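PDB 4QKO: pyocin-S2 from Pseudomonas aeruginosa, which breaks down chromosomal DNA and inhibits lipid synthesis in sensitive cells, this chain being its C-terminal HNH nuclease domain. Local coordinates for residues G19-A24 against L118-P123; A38-G43 against W57-N62; K47-F52 against I98-K103. All coordinates share one frame; numbering follows the deposited sequence. Where two conformers were deposited one is given.

Contact 1 (G19-A24 against L118-P123); sequences GNWLGA and LVAVTP
L22 and W21 meet strand 118-121 at a single small residue, A120, whose CB points out of the strand toward the 3-10 turn. The nearer of the two is L22, with CD2 lying 4.0 Å from A120 CB. The indole follows with its benzo side, CZ2 of W21 standing 4.4 Å from the same methyl at an oblique angle. The first torsion of L22 (chi1 -68°) sets CG beside its own backbone N, and from there CD2 turns back over the W21 ring, 3.4 Å above its plane and over its centre, so the leucine methyl and the indole meet A120 as one apolar surface. No hydrogen bond links the two segments. The indole is the buried, tightly surrounded side: its NE1 donates to P32 O, the backbone N of W21 is bonded to Q69, and the ring is wedged among F56, W57 and V60 of helix 49-62. The other side is looser. G19 and N20 are exposed, G23 is partly so, and the turn carries two backbone bonds of its own, G23 N to N20 O (3.1 Å) and A24 N to W21 O (3.2 Å), while G23 O also bonds S26 OG. L22 is itself only partly covered and leans on F70. Where the strand ends, T122 caps helix 123-130: its OG1 accepts from R125 N and also bonds E90. A120 pairs through its backbone with A31 of strand 31-32, while the flanking V119 and V121 pair with H101 and E99 of strand 99-102. The contact therefore closes the 3-10 turn onto the central strand of the three-stranded antiparallel sheet, with helix 49-62 packed against CH2 and CZ3 of the indole.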
loop_
_atom_site.group_PDB
_atom_site.type_symbol
_atom_site.label_atom_id
_atom_site.label_comp_id
_atom_site.label_asym_id
_atom_site.label_seq_id
_atom_site.Cartn_x
_atom_site.Cartn_y
_atom_site.Cartn_z
ATOM N N GLY B 19 13.194 12.630 3.186
ATOM C CA GLY B 19 11.912 12.939 2.546
ATOM C C GLY B 19 11.357 11.874 1.587
ATOM O O GLY B 19 10.250 12.043 1.071
ATOM N N ASN B 20 12.093 10.815 1.284
ATOM C CA ASN B 20 11.512 9.738 0.465
ATOM C C ASN B 20 11.837 8.389 1.109
ATOM O O ASN B 20 12.636 7.578 0.603
ATOM C CB ASN B 20 12.082 9.852 -0.943
ATOM C CG ASN B 20 11.577 8.783 -1.873
ATOM O OD1 ASN B 20 10.511 8.232 -1.660
ATOM N ND2 ASN B 20 12.370 8.458 -2.900
ATOM N N TRP B 21 11.262 8.143 2.296
ATOM C CA TRP B 21 11.588 6.964 3.074
ATOM C C TRP B 21 11.542 5.659 2.326
ATOM O O TRP B 21 12.529 4.882 2.310
ATOM C CB TRP B 21 10.698 6.955 4.325
ATOM C CG TRP B 21 10.664 5.722 5.111
ATOM C CD1 TRP B 21 11.726 5.015 5.559
ATOM C CD2 TRP B 21 9.494 5.044 5.573
ATOM N NE1 TRP B 21 11.292 3.914 6.225
ATOM C CE2 TRP B 21 9.934 3.901 6.270
ATOM C CE3 TRP B 21 8.105 5.289 5.463
ATOM C CZ2 TRP B 21 9.047 2.976 6.853
ATOM C CZ3 TRP B 21 7.232 4.401 6.077
ATOM C CH2 TRP B 21 7.691 3.256 6.751
ATOM N N LEU B 22 10.419 5.408 1.685
ATOM C CA LEU B 22 10.156 4.148 0.995
ATOM C C LEU B 22 10.873 4.005 -0.354
ATOM O O LEU B 22 10.922 2.911 -0.904
ATOM C CB LEU B 22 8.651 3.842 0.867
ATOM C CG LEU B 22 8.027 3.547 2.242
ATOM C CD1 LEU B 22 6.585 3.151 2.095
ATOM C CD2 LEU B 22 8.746 2.531 3.126
ATOM N N GLY B 23 11.538 5.045 -0.780
ATOM C CA GLY B 23 12.498 4.931 -1.930
ATOM C C GLY B 23 13.544 3.867 -1.639
ATOM O O GLY B 23 13.963 3.142 -2.557
ATOM N N ALA B 24 13.960 3.725 -0.367
ATOM C CA ALA B 24 14.920 2.673 0.030
ATOM C C ALA B 24 14.364 1.232 0.050
ATOM O O ALA B 24 15.131 0.262 0.200
ATOM C CB ALA B 24 15.590 3.007 1.391
ATOM N N LEU B 118 13.988 -4.764 11.939
ATOM C CA LEU B 118 12.970 -4.661 10.891
ATOM C C LEU B 118 13.354 -3.760 9.734
ATOM O O LEU B 118 13.981 -2.733 9.898
ATOM C CB LEU B 118 11.715 -4.166 11.519
ATOM C CG LEU B 118 11.223 -4.994 12.676
ATOM C CD1 LEU B 118 9.973 -4.355 13.143
ATOM C CD2 LEU B 118 10.977 -6.422 12.296
ATOM N N VAL B 119 12.972 -4.195 8.551
ATOM C CA VAL B 119 13.006 -3.339 7.344
ATOM C C VAL B 119 11.679 -3.392 6.550
ATOM O O VAL B 119 10.978 -4.391 6.548
ATOM C CB VAL B 119 14.145 -3.707 6.381
ATOM C CG1 VAL B 119 15.479 -3.173 6.865
ATOM C CG2 VAL B 119 14.250 -5.189 6.189
ATOM N N ALA B 120 11.361 -2.315 5.812
ATOM C CA ALA B 120 10.220 -2.284 4.944
ATOM C C ALA B 120 10.833 -2.511 3.573
ATOM O O ALA B 120 11.758 -1.779 3.196
ATOM C CB ALA B 120 9.498 -0.946 4.975
ATOM N N VAL B 121 10.274 -3.501 2.878
ATOM C CA VAL B 121 10.700 -3.850 1.505
ATOM C C VAL B 121 9.554 -3.980 0.539
ATOM O O VAL B 121 8.463 -4.397 0.897
ATOM C CB VAL B 121 11.476 -5.155 1.468
ATOM C CG1 VAL B 121 12.876 -4.882 2.013
ATOM C CG2 VAL B 121 10.826 -6.224 2.304
ATOM N N THR B 122 9.845 -3.714 -0.725
ATOM C CA THR B 122 8.856 -4.057 -1.731
ATOM C C THR B 122 8.918 -5.549 -2.000
ATOM O O THR B 122 9.958 -6.178 -1.753
ATOM C CB THR B 122 9.115 -3.342 -3.050
ATOM O OG1 THR B 122 10.314 -3.849 -3.651
ATOM C CG2 THR B 122 9.228 -1.875 -2.871
ATOM N N PRO B 123 7.831 -6.123 -2.558
ATOM C CA PRO B 123 7.822 -7.525 -3.007
ATOM C C PRO B 123 8.944 -7.858 -4.010
ATOM O O PRO B 123 9.676 -8.872 -3.860
ATOM C CB PRO B 123 6.424 -7.668 -3.617
ATOM C CG PRO B 123 5.633 -6.759 -2.714
ATOM C CD PRO B 123 6.481 -5.527 -2.645
#

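Contact 2 (A38-G43 against W57-N62); sequences ADKLRG and WIAVAN
K40 swings its CG out opposite the backbone N (chi1 179°), while L41 sets its CG opposite the carbonyl carbon (chi1 -60°), and its CD2 branch, not the extended CD1, reaches A59; both side chains thereby converge on that alanine. The methyl of A59 points toward helix 35-41 and is met by K40 CG at 4.2 Å and by L41 CD2 at 4.4 Å. Only aliphatic carbon touches here: the lysine contributes the root of its chain, and no hydrogen bond or salt bridge crosses the contact. L41 lies on the buried side and K40 on the exposed one, so A59 sits at the border between core and solvent. With the small A59 on one side, the CA atoms of K40 and A59 stand 7.2 Å apart.

Beyond the contact, the end of helix 35-41 is tied down by a salt bridge. R42 grips D39 with both terminal nitrogens on one oxygen, NH1 to OD1 at 2.9 Å and NH2 to OD1 at 3.2 Å, and that oxygen lies in the guanidinium plane. R42 NH2 also bonds G12 O. On helix 49-62, W57, V60 and A61 turn to helix 72-78 instead, meeting M78. This is a small helix-helix contact at an alanine, within the colicin/pyocin DNase domain, joining helices 35-41 and 49-62 away from the metal site.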
loop_
_atom_site.group_PDB
_atom_site.type_symbol
_atom_site.label_atom_id
_atom_site.label_comp_id
_atom_site.label_asym_id
_atom_site.label_seq_id
_atom_site.Cartn_x
_atom_site.Cartn_y
_atom_site.Cartn_z
ATOM N N ALA B 38 9.632 4.039 15.616
ATOM C CA ALA B 38 10.202 3.269 16.705
ATOM C C ALA B 38 9.910 3.894 18.068
ATOM O O ALA B 38 9.551 3.180 18.988
ATOM C CB ALA B 38 11.675 3.111 16.562
ATOM N N ASP B 39 10.021 5.208 18.160
ATOM C CA ASP B 39 9.672 5.930 19.370
ATOM C C ASP B 39 8.206 5.781 19.710
ATOM O O ASP B 39 7.836 5.479 20.853
ATOM C CB ASP B 39 9.912 7.430 19.222
ATOM C CG ASP B 39 11.401 7.863 19.183
ATOM O OD1 ASP B 39 12.298 7.074 19.585
ATOM O OD2 ASP B 39 11.653 9.030 18.705
ATOM N N LYS B 40 7.329 6.065 18.747
ATOM C CA LYS B 40 5.881 6.035 19.002
ATOM C C LYS B 40 5.438 4.656 19.523
ATOM O O LYS B 40 4.551 4.530 20.386
ATOM C CB LYS B 40 5.163 6.463 17.731
ATOM C CG LYS B 40 3.668 6.488 17.746
ATOM C CD LYS B 40 3.083 7.466 18.750
ATOM C CE LYS B 40 3.401 8.933 18.441
ATOM N NZ LYS B 40 2.626 9.850 19.365
ATOM N N LEU B 41 6.044 3.602 19.002
ATOM C CA LEU B 41 5.702 2.275 19.360
ATOM C C LEU B 41 6.417 1.695 20.572
ATOM O O LEU B 41 6.011 0.642 20.986
ATOM C CB LEU B 41 5.891 1.296 18.191
ATOM C CG LEU B 41 5.052 1.633 16.971
ATOM C CD1 LEU B 41 5.435 0.630 15.925
ATOM C CD2 LEU B 41 3.542 1.671 17.138
ATOM N N ARG B 42 7.460 2.337 21.070
ATOM C CA ARG B 42 8.372 1.766 22.062
ATOM C C ARG B 42 7.592 1.361 23.313
ATOM O O ARG B 42 6.800 2.146 23.812
ATOM C CB ARG B 42 9.501 2.776 22.375
ATOM C CG ARG B 42 10.498 2.228 23.403
ATOM C CD ARG B 42 11.765 3.029 23.498
ATOM N NE ARG B 42 12.388 3.113 22.217
ATOM C CZ ARG B 42 12.510 4.200 21.484
ATOM N NH1 ARG B 42 12.029 5.367 21.916
ATOM N NH2 ARG B 42 13.084 4.095 20.264
ATOM N N GLY B 43 7.726 0.103 23.741
ATOM C CA GLY B 43 7.046 -0.364 24.955
ATOM C C GLY B 43 5.625 -0.861 24.720
ATOM O O GLY B 43 5.054 -1.517 25.595
ATOM N N TRP B 57 1.413 0.811 10.603
ATOM C CA TRP B 57 0.943 1.698 9.543
ATOM C C TRP B 57 0.026 2.844 10.005
ATOM O O TRP B 57 0.008 3.907 9.443
ATOM C CB TRP B 57 0.292 0.894 8.401
ATOM C CG TRP B 57 1.333 0.087 7.740
ATOM C CD1 TRP B 57 1.417 -1.246 7.770
ATOM C CD2 TRP B 57 2.446 0.546 6.968
ATOM N NE1 TRP B 57 2.569 -1.675 7.083
ATOM C CE2 TRP B 57 3.158 -0.582 6.535
ATOM C CE3 TRP B 57 2.900 1.804 6.576
ATOM C CZ2 TRP B 57 4.321 -0.480 5.760
ATOM C CZ3 TRP B 57 4.039 1.898 5.806
ATOM C CH2 TRP B 57 4.730 0.816 5.417
ATOM N N ILE B 58 -0.710 2.639 11.082
ATOM C CA ILE B 58 -1.487 3.768 11.636
ATOM C C ILE B 58 -0.557 4.869 12.146
ATOM O O ILE B 58 -0.798 6.041 11.889
ATOM C CB ILE B 58 -2.449 3.282 12.746
ATOM C CG1 ILE B 58 -3.636 2.536 12.100
ATOM C CG2 ILE B 58 -2.914 4.456 13.594
ATOM C CD1 ILE B 58 -4.235 1.451 13.015
ATOM N N ALA B 59 0.531 4.476 12.766
ATOM C CA ALA B 59 1.532 5.421 13.270
ATOM C C ALA B 59 2.196 6.209 12.165
ATOM O O ALA B 59 2.418 7.405 12.265
ATOM C CB ALA B 59 2.572 4.693 14.092
ATOM N N VAL B 60 2.553 5.503 11.097
ATOM C CA VAL B 60 3.060 6.188 9.887
ATOM C C VAL B 60 2.096 7.238 9.342
ATOM O O VAL B 60 2.490 8.446 9.086
ATOM C CB VAL B 60 3.392 5.160 8.805
ATOM C CG1 VAL B 60 3.805 5.857 7.521
ATOM C CG2 VAL B 60 4.529 4.298 9.301
ATOM N N ALA B 61 0.850 6.813 9.187
ATOM C CA ALA B 61 -0.168 7.675 8.594
ATOM C C ALA B 61 -0.472 8.934 9.455
ATOM O O ALA B 61 -0.788 9.996 8.902
ATOM C CB ALA B 61 -1.444 6.889 8.342
ATOM N N ASN B 62 -0.313 8.813 10.773
ATOM C CA ASN B 62 -0.430 9.956 11.723
ATOM C C ASN B 62 0.822 10.785 11.911
ATOM O O ASN B 62 0.787 11.782 12.591
ATOM C CB ASN B 62 -0.798 9.457 13.123
ATOM C CG ASN B 62 -2.217 8.905 13.215
ATOM O OD1 ASN B 62 -3.098 9.254 12.436
ATOM N ND2 ASN B 62 -2.443 8.036 14.226
#

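Contact 3 (K47-F52 against I98-K103); sequences KNWRDF and IEIHHK. With MG (magnesium ion), chain O.
The metal-bearing strand of the HNH (His-Me finger) motif is backed here by the start of helix 49-62, with W49 and F52 packed against I100 and H102. Its H101 turns the other way and binds the magnesium ion through ND1 at 2.2 Å; H126 also belongs to this metal site. A water on the metal accepts from H102 N at 3.2 Å, which links the strand backbone to the ion's shell.

On the helix side, the near-extended first torsion of W49 (chi1 -175°) sends the indole to the strand. I100 CG2 meets its rim close to the ring plane, 3.6 Å from W49 CZ2. The H102 side chain runs to meet that of W49 head on from the strand, its CE1 3.5 Å from W49 CZ3, which lies at the imidazole's edge, near its plane; the two rings are oblique, at 52°. NE2, beside the touching CE1, is hydrogen-bonded to V112 O, which probably fixes the rotation of the ring. F52 CD2 lies over one face of the indole, and F52 CE2 reaches I100 CD1 at 4.3 Å. The N-cap N48 fixes the helix start, its OD1 accepting from D51 N at 2.8 Å, nearly in line with the amide C=O. In the fold, helix 49-62 lies against an outer strand of the three-stranded sheet; R4 makes a cation-pi contact with W49, and L118 of neighbouring strand 118-121 touches both F52 and H102.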
loop_
_atom_site.group_PDB
_atom_site.type_symbol
_atom_site.label_atom_id
_atom_site.label_comp_id
_atom_site.label_asym_id
_atom_site.label_seq_id
_atom_site.Cartn_x
_atom_site.Cartn_y
_atom_site.Cartn_z
ATOM N N LYS B 47 -0.355 -8.654 20.491
ATOM C CA LYS B 47 -0.756 -10.075 20.672
ATOM C C LYS B 47 -0.223 -10.985 19.553
ATOM O O LYS B 47 0.052 -12.167 19.781
ATOM C CB LYS B 47 -2.279 -10.245 20.888
ATOM C CG LYS B 47 -3.216 -9.568 19.919
ATOM C CD LYS B 47 -4.664 -9.949 20.221
ATOM C CE LYS B 47 -5.064 -11.309 19.642
ATOM N NZ LYS B 47 -6.149 -11.976 20.429
ATOM N N ASN B 48 -0.001 -10.427 18.374
ATOM C CA ASN B 48 0.369 -11.197 17.231
ATOM C C ASN B 48 0.885 -10.234 16.176
ATOM O O ASN B 48 0.782 -9.037 16.355
ATOM C CB ASN B 48 -0.848 -11.926 16.659
ATOM C CG ASN B 48 -2.052 -11.003 16.453
ATOM O OD1 ASN B 48 -1.932 -9.878 15.984
ATOM N ND2 ASN B 48 -3.237 -11.484 16.840
ATOM N N TRP B 49 1.419 -10.763 15.083
ATOM C CA TRP B 49 2.042 -9.914 14.050
ATOM C C TRP B 49 1.054 -8.950 13.349
ATOM O O TRP B 49 1.424 -7.839 13.045
ATOM C CB TRP B 49 2.746 -10.766 13.001
ATOM C CG TRP B 49 3.483 -9.896 12.001
ATOM C CD1 TRP B 49 3.069 -9.545 10.758
ATOM C CD2 TRP B 49 4.741 -9.249 12.203
ATOM N NE1 TRP B 49 3.973 -8.744 10.180
ATOM C CE2 TRP B 49 5.035 -8.559 11.032
ATOM C CE3 TRP B 49 5.671 -9.226 13.261
ATOM C CZ2 TRP B 49 6.209 -7.806 10.877
ATOM C CZ3 TRP B 49 6.842 -8.511 13.114
ATOM C CH2 TRP B 49 7.116 -7.804 11.919
ATOM N N ARG B 50 -0.179 -9.381 13.081
ATOM C CA ARG B 50 -1.141 -8.496 12.428
ATOM C C ARG B 50 -1.506 -7.291 13.292
ATOM O O ARG B 50 -1.698 -6.192 12.784
ATOM C CB ARG B 50 -2.400 -9.258 12.049
ATOM C CG ARG B 50 -2.292 -10.045 10.754
ATOM C CD ARG B 50 -2.794 -9.277 9.531
ATOM N NE ARG B 50 -1.705 -9.054 8.594
ATOM C CZ ARG B 50 -0.572 -9.744 8.602
ATOM N NH1 ARG B 50 -0.393 -10.734 9.463
ATOM N NH2 ARG B 50 0.364 -9.470 7.722
ATOM N N ASP B 51 -1.584 -7.493 14.604
ATOM C CA ASP B 51 -1.734 -6.399 15.520
ATOM C C ASP B 51 -0.557 -5.361 15.385
ATOM O O ASP B 51 -0.783 -4.145 15.361
ATOM C CB ASP B 51 -1.808 -7.045 16.910
ATOM C CG ASP B 51 -2.093 -6.092 17.995
ATOM O OD1 ASP B 51 -2.482 -4.953 17.700
ATOM O OD2 ASP B 51 -1.954 -6.513 19.193
ATOM N N PHE B 52 0.687 -5.823 15.383
ATOM C CA PHE B 52 1.814 -4.956 15.217
ATOM C C PHE B 52 1.745 -4.166 13.899
ATOM O O PHE B 52 1.945 -2.978 13.890
ATOM C CB PHE B 52 3.079 -5.755 15.210
ATOM C CG PHE B 52 4.263 -5.017 14.676
ATOM C CD1 PHE B 52 4.819 -3.987 15.367
ATOM C CD2 PHE B 52 4.839 -5.399 13.481
ATOM C CE1 PHE B 52 5.903 -3.338 14.884
ATOM C CE2 PHE B 52 5.910 -4.731 12.960
ATOM C CZ PHE B 52 6.449 -3.702 13.656
ATOM N N ILE B 98 3.763 -3.047 0.510
ATOM C CA ILE B 98 4.967 -3.017 1.301
ATOM C C ILE B 98 4.893 -4.126 2.380
ATOM O O ILE B 98 3.838 -4.329 3.096
ATOM C CB ILE B 98 5.175 -1.669 1.982
ATOM C CG1 ILE B 98 5.543 -0.503 1.008
ATOM C CG2 ILE B 98 6.252 -1.748 3.020
ATOM C CD1 ILE B 98 6.932 -0.588 0.372
ATOM N N GLU B 99 6.015 -4.821 2.524
ATOM C CA GLU B 99 6.167 -5.887 3.514
ATOM C C GLU B 99 7.242 -5.548 4.537
ATOM O O GLU B 99 8.224 -4.940 4.226
ATOM C CB GLU B 99 6.487 -7.243 2.840
ATOM C CG GLU B 99 5.383 -7.683 1.865
ATOM C CD GLU B 99 5.772 -8.850 0.914
ATOM O OE1 GLU B 99 6.916 -9.348 0.990
ATOM O OE2 GLU B 99 4.933 -9.262 0.066
ATOM N N ILE B 100 7.061 -6.010 5.775
ATOM C CA ILE B 100 8.064 -5.864 6.833
ATOM C C ILE B 100 8.748 -7.204 7.064
ATOM O O ILE B 100 8.043 -8.194 7.339
ATOM C CB ILE B 100 7.366 -5.369 8.102
ATOM C CG1 ILE B 100 6.895 -3.949 7.846
ATOM C CG2 ILE B 100 8.302 -5.333 9.299
ATOM C CD1 ILE B 100 6.017 -3.368 8.920
ATOM N N HIS B 101 10.081 -7.218 6.874
ATOM C CA HIS B 101 11.000 -8.415 6.891
ATOM C C HIS B 101 11.907 -8.247 8.121
ATOM O O HIS B 101 12.220 -7.109 8.507
ATOM C CB HIS B 101 11.799 -8.432 5.540
ATOM C CG HIS B 101 13.221 -9.013 5.533
ATOM N ND1 HIS B 101 13.525 -10.279 5.045
ATOM C CD2 HIS B 101 14.428 -8.429 5.769
ATOM C CE1 HIS B 101 14.836 -10.475 5.084
ATOM N NE2 HIS B 101 15.408 -9.364 5.510
ATOM N N HIS B 102 12.337 -9.375 8.677
ATOM C CA HIS B 102 13.307 -9.376 9.751
ATOM C C HIS B 102 14.702 -9.517 9.177
ATOM O O HIS B 102 14.974 -10.409 8.378
ATOM C CB HIS B 102 12.999 -10.540 10.667
ATOM C CG HIS B 102 11.793 -10.312 11.512
ATOM N ND1 HIS B 102 10.513 -10.540 11.053
ATOM C CD2 HIS B 102 11.653 -9.746 12.731
ATOM C CE1 HIS B 102 9.639 -10.205 11.985
ATOM N NE2 HIS B 102 10.305 -9.721 13.016
ATOM N N LYS B 103 15.621 -8.671 9.567
ATOM C CA LYS B 103 16.997 -8.794 9.072
ATOM C C LYS B 103 17.710 -10.037 9.585
ATOM O O LYS B 103 18.356 -10.740 8.812
ATOM C CB LYS B 103 17.810 -7.573 9.435
ATOM C CG LYS B 103 17.125 -6.289 9.058
ATOM C CD LYS B 103 18.133 -5.199 8.762
ATOM C CE LYS B 103 18.622 -4.540 10.014
ATOM N NZ LYS B 103 20.006 -4.046 9.763
HETATM MG MG MG O . 11.689 -11.466 4.937
HETATM O O HOH W 1 11.191 -11.812 6.968
#

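Overall arrangement
The three contacts lie in one nuclease domain, with centres about 16, 14 and 13 Å apart (1 and 2, 1 and 3, 2 and 3). Along the chain, contact 1 closes a loop within which both others are nested, and the segments of contacts 2 and 3 alternate. Helix 49-62 serves contacts 2 and 3, its W57 meeting both W21 and I98. Contacts 1 and 3 join through neighbouring antiparallel strands 118-121 and 99-102, where V121 N lies 2.8 Å from E99 O. The two strands lead on to helix 123-130, together forming the beta-beta-alpha metal motif, so helix 49-62 is packed directly on the strand that carries the metal ligand H101.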